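Local coordinates for RagB/SusD family nutrient uptake outer membrane protein (Bacteroides thetaiotaomicron, PDB 7KV2) that probably binds beta-glucan chains at the outer surface of the bacterial outer membrane and aids their uptake, at residues L57-D61 with W62-E66; N106-Y109 with G110-K113; G471-A474 with S475-P479; L496-Q500 with K501-A505. All blocks are in the same frame, centred on the assembly; numbering follows the deposited sequence.

Contact 1: L57-D61 with W62-E66; sequences LHWPD and WAFDE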
loop_
_atom_site.group_PDB
_atom_site.type_symbol
_atom_site.label_atom_id
_atom_site.label_comp_id
_atom_site.label_asym_id
_atom_site.label_seq_id
_atom_site.Cartn_x
_atom_site.Cartn_y
_atom_site.Cartn_z
ATOM N N LEU A 57 9.063 6.016 -4.405
ATOM C CA LEU A 57 8.361 4.902 -3.696
ATOM C C LEU A 57 8.286 5.193 -2.196
ATOM O O LEU A 57 7.206 4.886 -1.604
ATOM C CB LEU A 57 9.058 3.550 -3.920
ATOM C CG LEU A 57 8.957 2.980 -5.324
ATOM C CD1 LEU A 57 9.820 1.742 -5.425
ATOM C CD2 LEU A 57 7.519 2.687 -5.743
ATOM N N HIS A 58 9.354 5.697 -1.569
ATOM C CA HIS A 58 9.428 5.818 -0.097
ATOM C C HIS A 58 9.116 7.239 0.340
ATOM O O HIS A 58 9.362 7.527 1.467
ATOM C CB HIS A 58 10.754 5.321 0.497
ATOM C CG HIS A 58 11.974 6.067 0.070
ATOM N ND1 HIS A 58 12.403 7.234 0.675
ATOM C CD2 HIS A 58 12.867 5.793 -0.897
ATOM C CE1 HIS A 58 13.511 7.652 0.069
ATOM N NE2 HIS A 58 13.827 6.776 -0.875
ATOM N N TRP A 59 8.513 8.079 -0.496
ATOM C CA TRP A 59 8.207 9.489 -0.136
ATOM C C TRP A 59 6.848 9.730 0.523
ATOM O O TRP A 59 6.806 10.576 1.410
ATOM C CB TRP A 59 8.300 10.358 -1.407
ATOM C CG TRP A 59 9.704 10.570 -1.879
ATOM C CD1 TRP A 59 10.853 10.036 -1.375
ATOM C CD2 TRP A 59 10.099 11.374 -3.018
ATOM N NE1 TRP A 59 11.931 10.453 -2.116
ATOM C CE2 TRP A 59 11.500 11.267 -3.134
ATOM C CE3 TRP A 59 9.401 12.160 -3.938
ATOM C CZ2 TRP A 59 12.221 11.935 -4.129
ATOM C CZ3 TRP A 59 10.112 12.837 -4.908
ATOM C CH2 TRP A 59 11.500 12.726 -4.996
ATOM N N PRO A 60 5.707 9.183 0.021
ATOM C CA PRO A 60 4.395 9.762 0.293
ATOM C C PRO A 60 3.943 9.791 1.752
ATOM O O PRO A 60 3.163 10.672 2.130
ATOM C CB PRO A 60 3.370 8.957 -0.530
ATOM C CG PRO A 60 4.110 7.827 -1.132
ATOM C CD PRO A 60 5.593 8.089 -0.941
ATOM N N ASP A 61 4.520 8.931 2.589
ATOM C CA ASP A 61 4.227 8.950 4.041
ATOM C C ASP A 61 4.685 10.286 4.677
ATOM O O ASP A 61 4.101 10.702 5.716
ATOM C CB ASP A 61 4.847 7.718 4.709
ATOM C CG ASP A 61 6.362 7.673 4.624
ATOM O OD1 ASP A 61 6.921 7.814 3.496
ATOM O OD2 ASP A 61 6.973 7.415 5.683
ATOM N N TRP A 62 5.657 10.983 4.081
ATOM C CA TRP A 62 6.063 12.336 4.543
ATOM C C TRP A 62 6.845 13.032 3.429
ATOM O O TRP A 62 8.057 12.756 3.257
ATOM C CB TRP A 62 6.842 12.272 5.854
ATOM C CG TRP A 62 7.472 13.557 6.293
ATOM C CD1 TRP A 62 8.803 13.755 6.512
ATOM C CD2 TRP A 62 6.840 14.835 6.492
ATOM N NE1 TRP A 62 9.044 15.051 6.864
ATOM C CE2 TRP A 62 7.857 15.732 6.890
ATOM C CE3 TRP A 62 5.523 15.304 6.398
ATOM C CZ2 TRP A 62 7.607 17.079 7.153
ATOM C CZ3 TRP A 62 5.267 16.630 6.662
ATOM C CH2 TRP A 62 6.304 17.509 7.013
ATOM N N ALA A 63 6.161 13.904 2.679
ATOM C CA ALA A 63 6.757 14.589 1.521
ATOM C C ALA A 63 5.898 15.808 1.156
ATOM O O ALA A 63 4.648 15.757 1.325
ATOM C CB ALA A 63 6.860 13.617 0.362
ATOM N N PHE A 64 6.539 16.865 0.648
ATOM C CA PHE A 64 5.795 18.052 0.136
ATOM C C PHE A 64 4.891 18.582 1.244
ATOM O O PHE A 64 3.739 18.935 0.938
ATOM C CB PHE A 64 5.001 17.670 -1.120
ATOM C CG PHE A 64 5.867 17.126 -2.229
ATOM C CD1 PHE A 64 6.729 17.970 -2.937
ATOM C CD2 PHE A 64 5.862 15.771 -2.549
ATOM C CE1 PHE A 64 7.581 17.464 -3.911
ATOM C CE2 PHE A 64 6.685 15.276 -3.554
ATOM C CZ PHE A 64 7.542 16.122 -4.238
ATOM N N ASP A 65 5.402 18.563 2.482
ATOM C CA ASP A 65 4.785 19.058 3.743
ATOM C C ASP A 65 3.463 18.350 4.068
ATOM O O ASP A 65 2.734 18.868 4.902
ATOM C CB ASP A 65 4.660 20.581 3.709
ATOM C CG ASP A 65 6.044 21.166 3.473
ATOM O OD1 ASP A 65 6.922 20.931 4.328
ATOM O OD2 ASP A 65 6.255 21.729 2.386
ATOM N N GLU A 66 3.253 17.134 3.560
ATOM C CA GLU A 66 2.071 16.315 3.887
ATOM C C GLU A 66 2.443 14.881 4.283
ATOM O O GLU A 66 3.448 14.375 3.821
ATOM C CB GLU A 66 1.181 16.182 2.667
ATOM C CG GLU A 66 0.520 17.495 2.352
ATOM C CD GLU A 66 -0.426 17.460 1.186
ATOM O OE1 GLU A 66 -1.146 16.465 1.027
ATOM O OE2 GLU A 66 -0.476 18.502 0.493
HETATM O O HOH W 1 3.167 13.193 0.582
#
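Trp59 and Trp62 close a type I beta turn, the amide N of Trp62 reaching back to Trp59 O at 2.9 Å, and the chain then folds at once into a type I' turn from Ala63 to Glu66. In that second turn Ala63 N bonds to Glu66 O and Glu66 N to Ala63 O, with Phe64 and Asp65 both at positive phi. A water lies 3.0 Å from Pro60 O and 3.1 Å from Ala63 O and can link the two turns, although other acceptors compete for its protons.

The side chain of Trp59 runs alongside the second turn: its CB meets Ala63 CB at 4.0 Å, and the same methyl lies 3.2 Å from Trp59 O. Farther out, CE3 of the six-membered ring of Trp59 lies 4.2 Å from Phe64 CE2. The two rings cross at a slant rather than stacking, and Phe64 gets there because its CG is anti to the carbonyl carbon (chi1 -58°).

Asp61 turns the other way: its OD2 forms a salt bridge with Arg286 and hydrogen bonds with Thr297 OG1 and Ala298 N, while Arg286 also donates to Trp62 O. Two tight turns in succession, wedged between helix 110-130 and the 286-298 region, make a compact, buried interhelical loop joining helix 43-53 to helix 70-75.

Contact 2: N106-Y109 with G110-K113; sequences NMIY and GLWK. With EDO (1,2-ethanediol), chain D.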
loop_
_atom_site.group_PDB
_atom_site.type_symbol
_atom_site.label_atom_id
_atom_site.label_comp_id
_atom_site.label_asym_id
_atom_site.label_seq_id
_atom_site.Cartn_x
_atom_site.Cartn_y
_atom_site.Cartn_z
ATOM N N ASN A 106 -9.324 21.279 -0.247
ATOM C CA ASN A 106 -8.951 20.684 1.072
ATOM C C ASN A 106 -8.695 19.194 0.828
ATOM O O ASN A 106 -9.422 18.360 1.401
ATOM C CB ASN A 106 -10.010 20.895 2.161
ATOM C CG ASN A 106 -9.466 20.956 3.577
ATOM O OD1 ASN A 106 -8.265 20.790 3.820
ATOM N ND2 ASN A 106 -10.352 21.227 4.530
ATOM N N MET A 107 -7.760 18.908 -0.072
ATOM C CA MET A 107 -7.525 17.539 -0.584
ATOM C C MET A 107 -6.066 17.159 -0.345
ATOM O O MET A 107 -5.255 18.045 -0.070
ATOM C CB MET A 107 -7.878 17.418 -2.063
ATOM C CG MET A 107 -9.089 16.529 -2.303
ATOM S SD MET A 107 -8.679 14.780 -1.818
ATOM C CE MET A 107 -7.535 14.380 -3.128
ATOM N N ILE A 108 -5.765 15.859 -0.335
ATOM C CA ILE A 108 -4.360 15.418 -0.250
ATOM C C ILE A 108 -3.706 15.783 -1.586
ATOM O O ILE A 108 -4.396 15.767 -2.641
ATOM C CB ILE A 108 -4.249 13.931 0.144
ATOM C CG1 ILE A 108 -5.015 12.991 -0.776
ATOM C CG2 ILE A 108 -4.689 13.807 1.580
ATOM C CD1 ILE A 108 -4.416 11.598 -0.859
ATOM N N TYR A 109 -2.447 16.152 -1.515
ATOM C CA TYR A 109 -1.663 16.632 -2.686
ATOM C C TYR A 109 -0.260 15.993 -2.704
ATOM O O TYR A 109 0.317 15.853 -3.794
ATOM C CB TYR A 109 -1.680 18.164 -2.616
ATOM C CG TYR A 109 -1.328 18.915 -3.878
ATOM C CD1 TYR A 109 -1.126 18.272 -5.087
ATOM C CD2 TYR A 109 -1.207 20.296 -3.837
ATOM C CE1 TYR A 109 -0.778 18.987 -6.225
ATOM C CE2 TYR A 109 -0.879 21.020 -4.973
ATOM C CZ TYR A 109 -0.656 20.362 -6.163
ATOM O OH TYR A 109 -0.344 21.054 -7.307
ATOM N N GLY A 110 0.263 15.563 -1.553
ATOM C CA GLY A 110 1.605 14.939 -1.466
ATOM C C GLY A 110 1.729 13.736 -2.391
ATOM O O GLY A 110 2.734 13.605 -3.133
ATOM N N LEU A 111 0.725 12.877 -2.395
ATOM C CA LEU A 111 0.798 11.588 -3.111
ATOM C C LEU A 111 0.840 11.876 -4.609
ATOM O O LEU A 111 1.542 11.212 -5.334
ATOM C CB LEU A 111 -0.419 10.725 -2.729
ATOM C CG LEU A 111 -0.555 9.401 -3.480
ATOM C CD1 LEU A 111 0.630 8.497 -3.199
ATOM C CD2 LEU A 111 -1.846 8.687 -3.101
ATOM N N TRP A 112 0.042 12.840 -5.055
ATOM C CA TRP A 112 0.034 13.298 -6.465
ATOM C C TRP A 112 1.463 13.717 -6.863
ATOM O O TRP A 112 1.961 13.241 -7.860
ATOM C CB TRP A 112 -0.987 14.435 -6.563
ATOM C CG TRP A 112 -1.047 15.076 -7.918
ATOM C CD1 TRP A 112 -0.107 15.882 -8.509
ATOM C CD2 TRP A 112 -2.124 14.950 -8.850
ATOM N NE1 TRP A 112 -0.531 16.248 -9.767
ATOM C CE2 TRP A 112 -1.756 15.688 -10.008
ATOM C CE3 TRP A 112 -3.354 14.283 -8.840
ATOM C CZ2 TRP A 112 -2.601 15.790 -11.110
ATOM C CZ3 TRP A 112 -4.175 14.367 -9.944
ATOM C CH2 TRP A 112 -3.799 15.124 -11.060
ATOM N N LYS A 113 2.107 14.544 -6.062
ATOM C CA LYS A 113 3.446 15.106 -6.345
ATOM C C LYS A 113 4.476 13.975 -6.311
ATOM O O LYS A 113 5.346 13.958 -7.175
ATOM C CB LYS A 113 3.812 16.199 -5.351
ATOM C CG LYS A 113 2.999 17.483 -5.493
ATOM C CD LYS A 113 3.278 18.476 -4.389
ATOM C CE LYS A 113 2.361 19.693 -4.421
ATOM N NZ LYS A 113 2.574 20.574 -3.242
HETATM C C1 EDO D . -5.110 20.840 -2.332
HETATM O O1 EDO D . -6.315 21.071 -1.706
HETATM C C2 EDO D . -4.588 22.082 -2.947
HETATM O O2 EDO D . -5.287 22.401 -4.128
#
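Lys113 lies across the ring of Tyr109, four residues earlier, and makes two kinds of contact with it. The first is CH-pi: CE sits 3.4 Å from the ring centroid, almost on the normal. The second is cation-pi, with NZ 4.1 Å from that centroid and 23° off the normal, over the same face. Because the lysine chain is extended beyond CG, its last two atoms are carried out above the ring.

Aromatic packing comes from another direction. The edge of Tyr109 is turned to the face of Trp112 in an offset edge-to-face pair, the ring planes at 65° and Tyr109 CE1 3.9 Å from Trp112 CD1. Tyr109 CG lies anti to the backbone N and beside the carbonyl carbon (chi1 -162°), which sets the ring alongside the first helical turn.

Tyr109 is the N-cap of helix 110-130, one of the long helices of this TPR-like SusD fold, and its O accepts the first-turn bond from Lys113 N at 3.2 Å. Glu66 OE1 accepts from the amides of Tyr109 and Gly110, which gives the start of the helix a carboxylate partner.

The hydroxyl of Tyr109 is hydrogen-bonded to Glu502. With an alanine here, the CE and NZ of Lys113 would probably lose the face they rest on, Trp112 its edge partner and Glu502 its hydroxyl.

Ile108 CD1 lies 4.5 Å from Leu111 CD2, a loose touch, and Met107 N donates at 3.1 Å to O1 of a 1,2-ethanediol probably carried over from the crystallisation liquor.

Contact 3: G471-A474 with S475-P479; sequences GKAA and SVLVP
Leu477 folds back over Ala473, one turn of helix earlier. The backbone sets Leu477 CB 3.3 Å from Ala473 O; with CG anti to the carbonyl carbon (chi1 -54°), Leu477 CD1 reaches 4.0 Å from Ala473 CB. The leucine therefore shields the very carbonyl to which its own amide N is bonded, at 2.9 Å, with the donor tilted from the carbonyl plane. Beyond these residues the leucine also packs on Leu467 and Tyr464 of helix 463-469.

Val476 repeats the pattern on Lys472. With CG1 anti to the backbone N, the other branch, CG2, comes to 3.3 Å from Lys472 O. That oxygen also receives the amide N of Val476, 3.0 Å away, and a weak bond from Ser475 N, so it is gripped from two amides while a methyl lies against it. The lysine chain itself leads away from this turn, and its NZ makes a salt bridge with Asp447.

Ser475 takes up the rotamer in which OG lies between the backbone N and the carbonyl carbon (chi1 62°), and from there it reaches a water 2.9 Å away. The same water donates to Gly471 O, tying the serine back to the residue that ends the preceding helix. Farther on, Val478 CG1 rests 3.7 Å from Ala474 O.

Gly471, at positive phi, closes helix 463-469 in a Schellman motif. The short helix 473-476 is thus a single helical turn that follows this Schellman end and leads into an inverse gamma turn centred on Leu477.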
loop_
_atom_site.group_PDB
_atom_site.type_symbol
_atom_site.label_atom_id
_atom_site.label_comp_id
_atom_site.label_asym_id
_atom_site.label_seq_id
_atom_site.Cartn_x
_atom_site.Cartn_y
_atom_site.Cartn_z
ATOM N N GLY A 471 -18.207 -4.262 -6.834
ATOM C CA GLY A 471 -19.539 -3.634 -6.767
ATOM C C GLY A 471 -20.129 -3.631 -5.367
ATOM O O GLY A 471 -21.369 -3.500 -5.212
ATOM N N LYS A 472 -19.306 -3.758 -4.333
ATOM C CA LYS A 472 -19.844 -3.915 -2.960
ATOM C C LYS A 472 -19.822 -2.586 -2.221
ATOM O O LYS A 472 -20.432 -2.513 -1.178
ATOM C CB LYS A 472 -19.043 -4.976 -2.211
ATOM C CG LYS A 472 -19.272 -6.403 -2.674
ATOM C CD LYS A 472 -18.432 -7.386 -1.851
ATOM C CE LYS A 472 -18.519 -8.800 -2.377
ATOM N NZ LYS A 472 -19.928 -9.255 -2.387
ATOM N N ALA A 473 -19.109 -1.576 -2.724
ATOM C CA ALA A 473 -18.821 -0.327 -1.993
ATOM C C ALA A 473 -20.123 0.387 -1.612
ATOM O O ALA A 473 -20.192 0.920 -0.498
ATOM C CB ALA A 473 -17.938 0.578 -2.812
ATOM N N ALA A 474 -21.080 0.501 -2.545
ATOM C CA ALA A 474 -22.390 1.174 -2.299
ATOM C C ALA A 474 -23.128 0.512 -1.137
ATOM O O ALA A 474 -23.765 1.235 -0.371
ATOM C CB ALA A 474 -23.286 1.148 -3.526
ATOM N N SER A 475 -23.119 -0.807 -1.021
ATOM C CA SER A 475 -23.896 -1.460 0.057
ATOM C C SER A 475 -23.095 -1.555 1.372
ATOM O O SER A 475 -23.732 -1.621 2.442
ATOM C CB SER A 475 -24.427 -2.769 -0.426
ATOM O OG SER A 475 -23.369 -3.628 -0.764
ATOM N N VAL A 476 -21.750 -1.540 1.336
ATOM C CA VAL A 476 -20.931 -1.735 2.569
ATOM C C VAL A 476 -20.619 -0.386 3.216
ATOM O O VAL A 476 -20.737 -0.278 4.461
ATOM C CB VAL A 476 -19.661 -2.535 2.245
ATOM C CG1 VAL A 476 -18.701 -2.582 3.422
ATOM C CG2 VAL A 476 -20.027 -3.935 1.784
ATOM N N LEU A 477 -20.281 0.622 2.430
ATOM C CA LEU A 477 -19.770 1.914 2.954
ATOM C C LEU A 477 -20.934 2.900 3.147
ATOM O O LEU A 477 -21.007 3.917 2.411
ATOM C CB LEU A 477 -18.689 2.425 1.999
ATOM C CG LEU A 477 -17.542 1.438 1.716
ATOM C CD1 LEU A 477 -16.563 2.030 0.694
ATOM C CD2 LEU A 477 -16.791 1.096 3.002
ATOM N N VAL A 478 -21.704 2.677 4.217
ATOM C CA VAL A 478 -22.952 3.420 4.570
ATOM C C VAL A 478 -22.757 4.087 5.925
ATOM O O VAL A 478 -21.790 3.778 6.639
ATOM C CB VAL A 478 -24.178 2.476 4.562
ATOM C CG1 VAL A 478 -24.396 1.886 3.190
ATOM C CG2 VAL A 478 -24.091 1.371 5.607
ATOM N N PRO A 479 -23.649 5.034 6.321
ATOM C CA PRO A 479 -23.508 5.715 7.604
ATOM C C PRO A 479 -23.434 4.713 8.763
ATOM O O PRO A 479 -24.130 3.692 8.748
ATOM C CB PRO A 479 -24.728 6.650 7.643
ATOM C CG PRO A 479 -24.973 6.929 6.166
ATOM C CD PRO A 479 -24.773 5.579 5.518
HETATM O O HOH W 2 -22.986 -2.488 -3.424
#

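Contact 4: L496-Q500 with K501-A505; sequences LPIPQ and KEIDA. With EDO (1,2-ethanediol), chain D.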
loop_
_atom_site.group_PDB
_atom_site.type_symbol
_atom_site.label_atom_id
_atom_site.label_comp_id
_atom_site.label_asym_id
_atom_site.label_seq_id
_atom_site.Cartn_x
_atom_site.Cartn_y
_atom_site.Cartn_z
ATOM N N LEU A 496 -11.316 10.759 -6.690
ATOM C CA LEU A 496 -11.296 11.937 -5.782
ATOM C C LEU A 496 -11.257 13.216 -6.621
ATOM O O LEU A 496 -10.791 13.184 -7.753
ATOM C CB LEU A 496 -10.060 11.912 -4.887
ATOM C CG LEU A 496 -10.108 10.849 -3.774
ATOM C CD1 LEU A 496 -8.704 10.622 -3.230
ATOM C CD2 LEU A 496 -11.046 11.304 -2.667
ATOM N N PRO A 497 -11.663 14.362 -6.053
ATOM C CA PRO A 497 -11.437 15.656 -6.692
ATOM C C PRO A 497 -9.935 15.851 -6.914
ATOM O O PRO A 497 -9.162 15.659 -5.947
ATOM C CB PRO A 497 -11.904 16.705 -5.678
ATOM C CG PRO A 497 -12.828 15.945 -4.762
ATOM C CD PRO A 497 -12.302 14.516 -4.746
ATOM N N ILE A 498 -9.559 16.261 -8.139
ATOM C CA ILE A 498 -8.175 16.751 -8.457
ATOM C C ILE A 498 -7.878 17.992 -7.624
ATOM O O ILE A 498 -8.737 18.861 -7.508
ATOM C CB ILE A 498 -8.043 16.963 -9.973
ATOM C CG1 ILE A 498 -8.291 15.644 -10.701
ATOM C CG2 ILE A 498 -6.692 17.579 -10.324
ATOM C CD1 ILE A 498 -8.499 15.767 -12.202
ATOM N N PRO A 499 -6.684 18.136 -6.987
ATOM C CA PRO A 499 -6.359 19.334 -6.222
ATOM C C PRO A 499 -6.616 20.636 -7.020
ATOM O O PRO A 499 -6.310 20.661 -8.222
ATOM C CB PRO A 499 -4.865 19.162 -5.897
ATOM C CG PRO A 499 -4.697 17.645 -5.815
ATOM C CD PRO A 499 -5.618 17.117 -6.881
ATOM N N GLN A 500 -7.153 21.654 -6.341
ATOM C CA GLN A 500 -7.526 22.964 -6.969
ATOM C C GLN A 500 -6.272 23.594 -7.586
ATOM O O GLN A 500 -6.382 24.136 -8.719
ATOM C CB GLN A 500 -8.172 23.926 -5.971
ATOM C CG GLN A 500 -8.839 25.156 -6.637
ATOM C CD GLN A 500 -9.879 24.773 -7.667
ATOM O OE1 GLN A 500 -10.801 23.987 -7.416
ATOM N NE2 GLN A 500 -9.714 25.293 -8.872
ATOM N N LYS A 501 -5.127 23.518 -6.908
ATOM C CA LYS A 501 -3.851 24.061 -7.446
ATOM C C LYS A 501 -3.522 23.422 -8.799
ATOM O O LYS A 501 -3.017 24.165 -9.658
ATOM C CB LYS A 501 -2.720 23.954 -6.431
ATOM C CG LYS A 501 -2.830 25.005 -5.342
ATOM C CD LYS A 501 -2.014 24.733 -4.116
ATOM C CE LYS A 501 -2.371 25.638 -2.955
ATOM N NZ LYS A 501 -1.703 25.170 -1.719
ATOM N N GLU A 502 -3.808 22.137 -9.022
ATOM C CA GLU A 502 -3.557 21.493 -10.341
ATOM C C GLU A 502 -4.572 21.987 -11.371
ATOM O O GLU A 502 -4.163 22.143 -12.510
ATOM C CB GLU A 502 -3.603 19.971 -10.314
ATOM C CG GLU A 502 -2.406 19.343 -9.628
ATOM C CD GLU A 502 -1.057 19.600 -10.277
ATOM O OE1 GLU A 502 -0.928 19.375 -11.483
ATOM O OE2 GLU A 502 -0.145 20.018 -9.557
ATOM N N ILE A 503 -5.850 22.140 -11.013
ATOM C CA ILE A 503 -6.894 22.635 -11.970
ATOM C C ILE A 503 -6.495 24.035 -12.440
ATOM O O ILE A 503 -6.588 24.309 -13.673
ATOM C CB ILE A 503 -8.294 22.632 -11.329
ATOM C CG1 ILE A 503 -8.697 21.226 -10.866
ATOM C CG2 ILE A 503 -9.313 23.235 -12.295
ATOM C CD1 ILE A 503 -8.842 20.221 -11.982
ATOM N N ASP A 504 -6.028 24.850 -11.492
ATOM C CA ASP A 504 -5.670 26.285 -11.676
ATOM C C ASP A 504 -4.447 26.389 -12.592
ATOM O O ASP A 504 -4.438 27.265 -13.488
ATOM C CB ASP A 504 -5.427 26.977 -10.331
ATOM C CG ASP A 504 -6.694 27.285 -9.544
ATOM O OD1 ASP A 504 -7.785 26.936 -10.002
ATOM O OD2 ASP A 504 -6.570 27.848 -8.463
ATOM N N ALA A 505 -3.463 25.509 -12.403
ATOM C CA ALA A 505 -2.201 25.523 -13.165
ATOM C C ALA A 505 -2.441 25.020 -14.594
ATOM O O ALA A 505 -1.710 25.441 -15.483
ATOM C CB ALA A 505 -1.155 24.732 -12.437
HETATM C C1 EDO D . -5.110 20.840 -2.332
HETATM O O1 EDO D . -6.315 21.071 -1.706
HETATM C C2 EDO D . -4.588 22.082 -2.947
HETATM O O2 EDO D . -5.287 22.401 -4.128
#
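Gln500 bends back at chi2 (56°) and points its amide at the carboxylate of Asp504, one helical turn on. Gln500 NE2 donates to Asp504 OD1 at 2.8 Å, the acceptor lying practically in the amide plane. The carboxylate, however, is met from above its own plane, the two flat groups being turned 53° against each other. A leucine in place of Gln500 would probably leave Asp504 OD1 without this donor and the carboxylate freer to turn.

Ile498 and Ile503 cross at about a right angle, CG2 of the first against CD1 of the second at 3.8 Å. With Pro499 as the N-cap of helix 500-505, this pairing of the residue before the cap with the fourth residue of the helix is a hydrophobic staple. Glu502 also crosses Ile498 squarely, its CB 3.9 Å from the same CG2 methyl.

Within the same turn, Pro499 O accepts Ile503 N at 3.2 Å and, weakly, Glu502 N. The proline's ring cannot offer a side-chain acceptor to the first turn. In this crystal Lys501 N donates, nearly straight (172°), to O2 of a 1,2-ethanediol 3.0 Å away that probably comes from the crystallisation liquor, and the extended lysine chain runs past the diol.

Contacts 1, 2 and 4 form one cluster with contact 2 as its bridge. Contacts 1 and 2 have centres 10 Å apart and join through the carboxylate of Glu66 and through packing of Phe64 CD2 on Lys113 CB at 3.5 Å. Contacts 2 and 4, 9 Å apart, meet at Tyr109 and Glu502, where the two family regions come together, and both touch the same 1,2-ethanediol. Contacts 1 and 4 do not touch, their nearest atoms being about 7 Å apart. Contact 3 is separate: its centre is 25 Å or more from the others, its nearest atoms about 11 Å from contact 4. The sodium site at Ile248, Ser250, Tyr253 and Tyr405 includes no residue of the four contacts.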